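Local coordinates for protein transcriptional regulators (LACI-FAMILY TRANSCRIPTIONAL REGULATORY PROTEIN) (Corynebacterium glutamicum, PDB 3GYB) that probably binds DNA at cis-regulatory sites as a LacI-family transcription regulator, its periplasmic-binding-protein-like domain carrying a magnesium site, at residues I121-V126 with E136-T141; N152-P157 with Y164-A169; P215-R220 with I264-C269. All coordinates share one frame; numbering follows the deposited sequence.

Contact 1 (I121-V126 with E136-T141); sequences IAHLRV and ESFEAT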
loop_
_atom_site.group_PDB
_atom_site.type_symbol
_atom_site.label_atom_id
_atom_site.label_comp_id
_atom_site.label_asym_id
_atom_site.label_seq_id
_atom_site.Cartn_x
_atom_site.Cartn_y
_atom_site.Cartn_z
ATOM N N ILE A 121 -5.820 28.513 -1.909
ATOM C CA ILE A 121 -5.671 27.143 -1.447
ATOM C C ILE A 121 -6.854 26.290 -1.866
ATOM O O ILE A 121 -8.006 26.703 -1.739
ATOM C CB ILE A 121 -5.557 27.121 0.091
ATOM C CG1 ILE A 121 -4.338 27.942 0.522
ATOM C CG2 ILE A 121 -5.472 25.688 0.593
ATOM C CD1 ILE A 121 -4.290 28.261 2.011
ATOM N N ALA A 122 -6.565 25.095 -2.367
ATOM C CA ALA A 122 -7.627 24.194 -2.791
ATOM C C ALA A 122 -7.588 22.893 -2.003
ATOM O O ALA A 122 -6.534 22.476 -1.522
ATOM C CB ALA A 122 -7.505 23.905 -4.278
ATOM N N HIS A 123 -8.749 22.259 -1.879
ATOM C CA HIS A 123 -8.872 20.997 -1.157
ATOM C C HIS A 123 -9.369 19.887 -2.070
ATOM O O HIS A 123 -10.339 20.072 -2.805
ATOM C CB HIS A 123 -9.857 21.155 0.005
ATOM C CG HIS A 123 -10.164 19.877 0.728
ATOM N ND1 HIS A 123 -9.211 19.172 1.432
ATOM C CD2 HIS A 123 -11.329 19.209 0.901
ATOM C CE1 HIS A 123 -9.777 18.129 2.013
ATOM N NE2 HIS A 123 -11.062 18.128 1.706
ATOM N N LEU A 124 -8.691 18.743 -2.044
ATOM C CA LEU A 124 -9.127 17.594 -2.834
ATOM C C LEU A 124 -9.916 16.741 -1.856
ATOM O O LEU A 124 -9.350 16.167 -0.930
ATOM C CB LEU A 124 -7.926 16.809 -3.368
ATOM C CG LEU A 124 -7.134 17.527 -4.454
ATOM C CD1 LEU A 124 -5.912 16.702 -4.839
ATOM C CD2 LEU A 124 -8.038 17.749 -5.660
ATOM N N ARG A 125 -11.224 16.653 -2.054
ATOM C CA ARG A 125 -12.044 15.901 -1.117
ATOM C C ARG A 125 -12.319 14.440 -1.432
ATOM O O ARG A 125 -12.124 13.974 -2.551
ATOM C CB ARG A 125 -13.370 16.639 -0.869
ATOM C CG ARG A 125 -14.194 16.925 -2.099
ATOM C CD ARG A 125 -15.392 17.830 -1.769
ATOM N NE ARG A 125 -16.204 17.320 -0.666
ATOM C CZ ARG A 125 -17.394 17.808 -0.323
ATOM N NH1 ARG A 125 -17.919 18.822 -1.000
ATOM N NH2 ARG A 125 -18.064 17.279 0.693
ATOM N N VAL A 126 -12.766 13.736 -0.397
ATOM C CA VAL A 126 -13.116 12.322 -0.450
ATOM C C VAL A 126 -14.511 12.211 0.169
ATOM O O VAL A 126 -14.830 12.934 1.112
ATOM C CB VAL A 126 -12.111 11.481 0.365
ATOM C CG1 VAL A 126 -12.559 10.033 0.418
ATOM C CG2 VAL A 126 -10.729 11.584 -0.264
ATOM N N GLU A 136 -15.245 19.944 5.780
ATOM C CA GLU A 136 -15.934 20.951 6.578
ATOM C C GLU A 136 -14.949 21.811 7.363
ATOM O O GLU A 136 -15.103 23.033 7.444
ATOM C CB GLU A 136 -16.931 20.274 7.522
ATOM C CG GLU A 136 -18.035 19.528 6.794
ATOM C CD GLU A 136 -19.067 18.945 7.740
ATOM O OE1 GLU A 136 -18.679 18.203 8.670
ATOM O OE2 GLU A 136 -20.268 19.226 7.550
ATOM N N SER A 137 -13.931 21.179 7.936
ATOM C CA SER A 137 -12.929 21.913 8.693
ATOM C C SER A 137 -12.103 22.789 7.754
ATOM O O SER A 137 -11.741 23.913 8.096
ATOM C CB SER A 137 -12.021 20.946 9.454
ATOM O OG SER A 137 -11.023 21.655 10.171
ATOM N N PHE A 138 -11.795 22.272 6.569
ATOM C CA PHE A 138 -11.040 23.054 5.595
ATOM C C PHE A 138 -11.786 24.360 5.315
ATOM O O PHE A 138 -11.208 25.446 5.375
ATOM C CB PHE A 138 -10.879 22.269 4.287
ATOM C CG PHE A 138 -10.437 23.115 3.124
ATOM C CD1 PHE A 138 -9.152 23.644 3.077
ATOM C CD2 PHE A 138 -11.313 23.389 2.074
ATOM C CE1 PHE A 138 -8.741 24.433 2.003
ATOM C CE2 PHE A 138 -10.911 24.180 0.994
ATOM C CZ PHE A 138 -9.624 24.702 0.958
ATOM N N GLU A 139 -13.077 24.252 5.024
ATOM C CA GLU A 139 -13.867 25.438 4.724
ATOM C C GLU A 139 -13.969 26.377 5.914
ATOM O O GLU A 139 -13.826 27.590 5.763
ATOM C CB GLU A 139 -15.278 25.058 4.259
ATOM C CG GLU A 139 -15.345 24.399 2.884
ATOM C CD GLU A 139 -16.616 24.753 2.129
ATOM O OE1 GLU A 139 -17.686 24.839 2.769
ATOM O OE2 GLU A 139 -16.550 24.937 0.892
ATOM N N ALA A 140 -14.223 25.823 7.094
ATOM C CA ALA A 140 -14.354 26.650 8.292
ATOM C C ALA A 140 -13.052 27.376 8.614
ATOM O O ALA A 140 -13.056 28.542 9.016
ATOM C CB ALA A 140 -14.779 25.793 9.481
ATOM N N THR A 141 -11.931 26.684 8.444
ATOM C CA THR A 141 -10.636 27.285 8.724
ATOM C C THR A 141 -10.322 28.370 7.703
ATOM O O THR A 141 -9.784 29.418 8.064
ATOM C CB THR A 141 -9.528 26.228 8.714
ATOM O OG1 THR A 141 -9.817 25.244 9.714
ATOM C CG2 THR A 141 -8.170 26.863 9.005
#
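Ile121 opens the strand 121-124 against Phe138 of helix 129-144, the first two elements of the beta-alpha-beta unit that runs on to strand 150-151 in the periplasmic-binding-protein-like fold of LacI-type regulators. Within the segments the strand and helix axes approach to 9.8 Å and run nearly antiparallel, as expected where a helix carries the chain back over its parallel sheet. Ile121 turns its CG2 methyl to the helix, and this carbon lies 3.8 Å from CE1 of Phe138, at one corner of the ring. Ile121 O sits in the plane of the Phe138 ring at the edge, 3.7 Å from CZ, where the positive rim of the aromatic ring would suit a carbonyl oxygen. The CB of Ala122 points the other way, to Leu170 of helix 160-173, so the sheet is covered on both sides. His123 makes the centre of the contact. Its CB stands over the face of the Phe138 ring, 3.4 Å from the ring centroid and 17° off the normal, a clear CH-pi contact. With CG anti to the backbone N in both residues (chi1 174° in His123), the two side chains slide past each other in opposite directions; the imidazole and phenyl planes stay nearly parallel, yet with centroids 5.1 Å apart the rings barely overlap. ND1 is hydrogen-bonded to the backbone O of Phe181 on strand 179-182, whose own ring meets the imidazole. Beyond the strand end, Arg125 forms a cation-pi pair with Phe135. On the helix, Thr141 OG1 bonds back to Ser137 O at 2.8 Å, arriving 37° out of the carbonyl plane, while Thr141 N reaches the same oxygen from the opposite face.

Contact 2 (N152-P157 with Y164-A169); sequences NDYLGP and YTETLA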
loop_
_atom_site.group_PDB
_atom_site.type_symbol
_atom_site.label_atom_id
_atom_site.label_comp_id
_atom_site.label_asym_id
_atom_site.label_seq_id
_atom_site.Cartn_x
_atom_site.Cartn_y
_atom_site.Cartn_z
ATOM N N ASN A 152 -12.794 20.514 -4.986
ATOM C CA ASN A 152 -13.365 19.862 -6.154
ATOM C C ASN A 152 -14.688 19.261 -5.673
ATOM O O ASN A 152 -15.007 19.342 -4.487
ATOM C CB ASN A 152 -12.402 18.798 -6.710
ATOM C CG ASN A 152 -12.089 17.695 -5.717
ATOM O OD1 ASN A 152 -11.999 17.929 -4.516
ATOM N ND2 ASN A 152 -11.899 16.479 -6.227
ATOM N N ASP A 153 -15.463 18.678 -6.579
ATOM C CA ASP A 153 -16.764 18.111 -6.219
ATOM C C ASP A 153 -16.743 16.602 -6.007
ATOM O O ASP A 153 -17.713 16.015 -5.520
ATOM C CB ASP A 153 -17.777 18.454 -7.306
ATOM C CG ASP A 153 -17.264 18.124 -8.689
ATOM O OD1 ASP A 153 -17.008 16.929 -8.959
ATOM O OD2 ASP A 153 -17.106 19.059 -9.502
ATOM N N TYR A 154 -15.634 15.982 -6.383
ATOM C CA TYR A 154 -15.460 14.544 -6.251
ATOM C C TYR A 154 -15.879 14.028 -4.878
ATOM O O TYR A 154 -15.303 14.414 -3.864
ATOM C CB TYR A 154 -13.992 14.190 -6.492
ATOM C CG TYR A 154 -13.693 12.715 -6.415
ATOM C CD1 TYR A 154 -14.015 11.866 -7.470
ATOM C CD2 TYR A 154 -13.084 12.167 -5.289
ATOM C CE1 TYR A 154 -13.736 10.506 -7.409
ATOM C CE2 TYR A 154 -12.801 10.806 -5.215
ATOM C CZ TYR A 154 -13.131 9.982 -6.281
ATOM O OH TYR A 154 -12.865 8.633 -6.216
ATOM N N LEU A 155 -16.878 13.152 -4.843
ATOM C CA LEU A 155 -17.327 12.584 -3.577
ATOM C C LEU A 155 -17.180 11.066 -3.606
ATOM O O LEU A 155 -17.902 10.342 -2.918
ATOM C CB LEU A 155 -18.782 12.973 -3.285
ATOM C CG LEU A 155 -19.910 12.481 -4.196
ATOM C CD1 LEU A 155 -21.251 12.816 -3.552
ATOM C CD2 LEU A 155 -19.801 13.121 -5.570
ATOM N N GLY A 156 -16.232 10.593 -4.408
ATOM C CA GLY A 156 -15.994 9.167 -4.516
ATOM C C GLY A 156 -14.979 8.689 -3.495
ATOM O O GLY A 156 -14.627 9.430 -2.576
ATOM N N PRO A 157 -14.489 7.450 -3.627
ATOM C CA PRO A 157 -13.507 6.899 -2.690
ATOM C C PRO A 157 -12.099 7.429 -2.926
ATOM O O PRO A 157 -11.782 7.932 -4.007
ATOM C CB PRO A 157 -13.603 5.401 -2.945
ATOM C CG PRO A 157 -13.840 5.355 -4.423
ATOM C CD PRO A 157 -14.882 6.439 -4.627
ATOM N N TYR A 164 -5.196 12.043 -9.343
ATOM C CA TYR A 164 -4.464 12.483 -10.513
ATOM C C TYR A 164 -5.354 13.289 -11.457
ATOM O O TYR A 164 -5.057 14.440 -11.750
ATOM C CB TYR A 164 -3.884 11.269 -11.250
ATOM C CG TYR A 164 -3.148 11.620 -12.521
ATOM C CD1 TYR A 164 -2.001 12.413 -12.491
ATOM C CD2 TYR A 164 -3.589 11.147 -13.755
ATOM C CE1 TYR A 164 -1.312 12.729 -13.659
ATOM C CE2 TYR A 164 -2.901 11.453 -14.936
ATOM C CZ TYR A 164 -1.765 12.245 -14.876
ATOM O OH TYR A 164 -1.074 12.544 -16.033
ATOM N N THR A 165 -6.454 12.694 -11.905
ATOM C CA THR A 165 -7.337 13.390 -12.838
ATOM C C THR A 165 -8.058 14.580 -12.219
ATOM O O THR A 165 -8.272 15.590 -12.892
ATOM C CB THR A 165 -8.358 12.424 -13.472
ATOM O OG1 THR A 165 -9.177 11.833 -12.460
ATOM C CG2 THR A 165 -7.618 11.322 -14.229
ATOM N N GLU A 166 -8.423 14.474 -10.945
ATOM C CA GLU A 166 -9.085 15.595 -10.280
ATOM C C GLU A 166 -8.128 16.779 -10.145
ATOM O O GLU A 166 -8.542 17.933 -10.267
ATOM C CB GLU A 166 -9.578 15.198 -8.885
ATOM C CG GLU A 166 -10.809 14.310 -8.870
ATOM C CD GLU A 166 -12.026 14.998 -9.457
ATOM O OE1 GLU A 166 -12.328 16.140 -9.046
ATOM O OE2 GLU A 166 -12.687 14.392 -10.320
ATOM N N THR A 167 -6.854 16.508 -9.876
ATOM C CA THR A 167 -5.897 17.595 -9.733
ATOM C C THR A 167 -5.630 18.259 -11.077
ATOM O O THR A 167 -5.541 19.485 -11.163
ATOM C CB THR A 167 -4.561 17.114 -9.116
ATOM O OG1 THR A 167 -4.801 16.627 -7.793
ATOM C CG2 THR A 167 -3.558 18.269 -9.035
ATOM N N LEU A 168 -5.506 17.461 -12.131
ATOM C CA LEU A 168 -5.281 18.034 -13.450
ATOM C C LEU A 168 -6.465 18.919 -13.838
ATOM O O LEU A 168 -6.286 19.976 -14.439
ATOM C CB LEU A 168 -5.095 16.936 -14.499
ATOM C CG LEU A 168 -3.760 16.190 -14.474
ATOM C CD1 LEU A 168 -3.785 15.099 -15.542
ATOM C CD2 LEU A 168 -2.607 17.158 -14.729
ATOM N N ALA A 169 -7.673 18.481 -13.497
ATOM C CA ALA A 169 -8.869 19.256 -13.826
ATOM C C ALA A 169 -8.954 20.514 -12.963
ATOM O O ALA A 169 -9.257 21.595 -13.462
ATOM C CB ALA A 169 -10.116 18.399 -13.632
HETATM O O HOH W 1 -13.910 17.777 -10.169
#
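A bend at chi2 of Glu166 (-64°) folds its carboxylate across toward Asn152 and Tyr154, while chi1 of Asn152 (61°) lodges CG between the backbone N and the carbonyl carbon, which turns the amide to the helix. The two side chains meet at about a right angle. Asn152 ND2 gives a nearly straight hydrogen bond, 2.9 Å long, to Glu166 OE1. The acceptor lies almost in the amide plane, but the donor meets OE1 on its anti side and 35° out of the carboxylate plane, and the amide and carboxylate planes are inclined to each other. The other end of the amide is also used: Asn152 OD1 accepts from the backbone N of Arg125, just past strand 121-124. Asn152 thus ties that strand end to helix 160-173, within the alternating strands and helices of a periplasmic-binding-protein-like domain. The segment 152-157 is the loop leading from strand 150-151 into this helix, and Glu166 reaches back to it from the second turn. CB of Tyr154 packs against the carboxylate, 3.6 Å from Glu166 OE1, and the aliphatic CG of Glu166 comes to 4.0 Å from the same Tyr154 CB. The tyrosine ring itself is held by its own loop: OH donates to Pro157 O at 2.6 Å, in the carbonyl plane and on a lone pair, while the backbone N of Gly156 sits 3.4 Å above the centre of one ring face. A water also lies against Glu166 OE1, at a distance short enough to leave its exact position in doubt. The same water makes only a weak bond to Asp153 OD1, whose separation from Glu166 OE1 is 4.7 Å.

Contact 3 (P215-R220 with I264-C269); sequences PLAQTR and IERGTC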
loop_
_atom_site.group_PDB
_atom_site.type_symbol
_atom_site.label_atom_id
_atom_site.label_comp_id
_atom_site.label_asym_id
_atom_site.label_seq_id
_atom_site.Cartn_x
_atom_site.Cartn_y
_atom_site.Cartn_z
ATOM N N PRO A 215 3.017 4.882 4.833
ATOM C CA PRO A 215 4.419 4.504 4.625
ATOM C C PRO A 215 4.937 5.164 3.340
ATOM O O PRO A 215 6.106 5.528 3.244
ATOM C CB PRO A 215 4.346 2.985 4.507
ATOM C CG PRO A 215 3.221 2.641 5.435
ATOM C CD PRO A 215 2.184 3.692 5.085
ATOM N N LEU A 216 4.050 5.323 2.360
ATOM C CA LEU A 216 4.407 5.951 1.089
ATOM C C LEU A 216 4.893 7.382 1.303
ATOM O O LEU A 216 5.875 7.821 0.698
ATOM C CB LEU A 216 3.196 5.972 0.144
ATOM C CG LEU A 216 2.641 4.643 -0.374
ATOM C CD1 LEU A 216 1.314 4.887 -1.084
ATOM C CD2 LEU A 216 3.642 4.000 -1.322
ATOM N N ALA A 217 4.199 8.114 2.167
ATOM C CA ALA A 217 4.567 9.494 2.447
ATOM C C ALA A 217 5.941 9.575 3.091
ATOM O O ALA A 217 6.645 10.570 2.942
ATOM C CB ALA A 217 3.521 10.136 3.372
ATOM N N GLN A 218 6.305 8.509 3.796
ATOM C CA GLN A 218 7.578 8.411 4.509
ATOM C C GLN A 218 8.787 8.101 3.632
ATOM O O GLN A 218 9.930 8.257 4.070
ATOM C CB GLN A 218 7.469 7.336 5.590
ATOM C CG GLN A 218 6.408 7.607 6.648
ATOM C CD GLN A 218 6.141 6.395 7.514
ATOM O OE1 GLN A 218 7.066 5.674 7.885
ATOM N NE2 GLN A 218 4.873 6.167 7.852
ATOM N N THR A 219 8.549 7.654 2.407
ATOM C CA THR A 219 9.663 7.321 1.517
ATOM C C THR A 219 10.430 8.559 1.064
ATOM O O THR A 219 9.888 9.664 1.002
ATOM C CB THR A 219 9.175 6.573 0.254
ATOM O OG1 THR A 219 8.307 7.428 -0.503
ATOM C CG2 THR A 219 8.431 5.297 0.633
ATOM N N ARG A 220 11.708 8.377 0.749
ATOM C CA ARG A 220 12.519 9.489 0.278
ATOM C C ARG A 220 11.997 9.961 -1.077
ATOM O O ARG A 220 11.996 11.156 -1.372
ATOM C CB ARG A 220 13.984 9.063 0.128
ATOM C CG ARG A 220 14.863 10.132 -0.508
ATOM C CD ARG A 220 15.020 11.343 0.402
ATOM N NE ARG A 220 15.757 12.431 -0.235
ATOM C CZ ARG A 220 15.222 13.317 -1.072
ATOM N NH1 ARG A 220 13.932 13.253 -1.382
ATOM N NH2 ARG A 220 15.974 14.280 -1.589
ATOM N N ILE A 264 3.503 16.761 10.080
ATOM C CA ILE A 264 4.814 16.176 9.842
ATOM C C ILE A 264 5.303 16.878 8.589
ATOM O O ILE A 264 4.776 16.661 7.496
ATOM C CB ILE A 264 4.754 14.660 9.573
ATOM C CG1 ILE A 264 4.246 13.924 10.818
ATOM C CG2 ILE A 264 6.143 14.148 9.209
ATOM C CD1 ILE A 264 4.166 12.417 10.645
ATOM N N GLU A 265 6.293 17.742 8.757
ATOM C CA GLU A 265 6.829 18.487 7.636
ATOM C C GLU A 265 7.908 17.718 6.897
ATOM O O GLU A 265 8.897 17.268 7.491
ATOM C CB GLU A 265 7.394 19.828 8.105
ATOM C CG GLU A 265 6.350 20.786 8.642
ATOM C CD GLU A 265 6.927 22.154 8.941
ATOM O OE1 GLU A 265 7.364 22.841 7.991
ATOM O OE2 GLU A 265 6.949 22.542 10.128
ATOM N N ARG A 266 7.700 17.554 5.597
ATOM C CA ARG A 266 8.674 16.881 4.765
ATOM C C ARG A 266 9.048 17.815 3.621
ATOM O O ARG A 266 9.339 18.987 3.868
ATOM C CB ARG A 266 8.145 15.532 4.267
ATOM C CG ARG A 266 7.990 14.520 5.410
ATOM C CD ARG A 266 8.024 13.070 4.940
ATOM N NE ARG A 266 7.925 12.157 6.080
ATOM C CZ ARG A 266 6.782 11.689 6.577
ATOM N NH1 ARG A 266 5.619 12.028 6.027
ATOM N NH2 ARG A 266 6.799 10.903 7.646
ATOM N N GLY A 267 9.006 17.351 2.379
ATOM C CA GLY A 267 9.443 18.241 1.313
ATOM C C GLY A 267 8.465 18.773 0.289
ATOM O O GLY A 267 8.889 19.375 -0.696
ATOM N N THR A 268 7.170 18.597 0.515
ATOM C CA THR A 268 6.200 19.046 -0.477
ATOM C C THR A 268 5.508 20.392 -0.261
ATOM O O THR A 268 4.614 20.753 -1.025
ATOM C CB THR A 268 5.133 17.966 -0.701
ATOM O OG1 THR A 268 4.526 17.633 0.549
ATOM C CG2 THR A 268 5.761 16.711 -1.316
ATOM N N CYS A 269 5.916 21.132 0.766
ATOM C CA CYS A 269 5.345 22.454 1.024
ATOM C C CYS A 269 6.478 23.464 1.133
ATOM O O CYS A 269 7.600 23.112 1.499
ATOM C CB CYS A 269 4.532 22.468 2.327
ATOM S SG CYS A 269 2.885 21.720 2.209
#
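Arg266 reaches across to Ala217 and Gln218, joining the loop that follows the last strand, 258-264, to the short, weakly bonded helical turn at about 215-218 in the periplasmic-binding-protein-like domain. Its CB heads toward that turn, and an extended chain from CG to NE carries the guanidinium over the backbone there. CD is the first atom to touch, 3.5 Å from Ala217 O. The same carbonyl oxygen then lies over one face of the guanidinium, 3.7 Å from NE and 3.6 Å from NH1. No hydrogen bond results, since the oxygen stands above the plane in which the N-H groups point, though the positive charge should still favour it. CA of Gln218 covers the centre of this face; the opposite face is covered by Ile264 CG2, 3.6 Å above the plane, so the group is sandwiched between the helical turn and its own segment. At the tip the two nitrogens diverge. NH1 comes within 3.9 Å of Ala217 CB and bonds to Leu224 O, whereas NH2 bonds to Asn213 OD1; these two bonds would hold the guanidinium against turning about CD-NE. The Gln218 amide is held by the same neighbour, with NE2 bonded to Asn213 O. Its plane is only 21° from that of the guanidinium, and Gln218 CG packs 3.5 Å from Arg266 NH2.

In the fold
Contacts 1 and 2 are neighbours, their centres 13 Å apart, and touch where Leu124 CD1 packs 3.2 Å from Thr167 OG1. Contact 1 sets helix 129-144 on one face of strand 121-124; helix 160-173, tied to its loop by contact 2, covers the other face through Thr167 and Leu170. Contact 3 stands apart, about 20 Å from contact 1 and 22 Å from contact 2 between centres. It is the one beside the metal: the Gln218 side chain lies about 7 Å from the magnesium ion bound by Asp212, Asp229 and Ser231, and about 5 Å from the side chain of Asp22, a further magnesium ligand not engaged in this chain. Across the dimer, contacts 2 and 3 come together: Tyr164 packs on Arg220 of the second subunit.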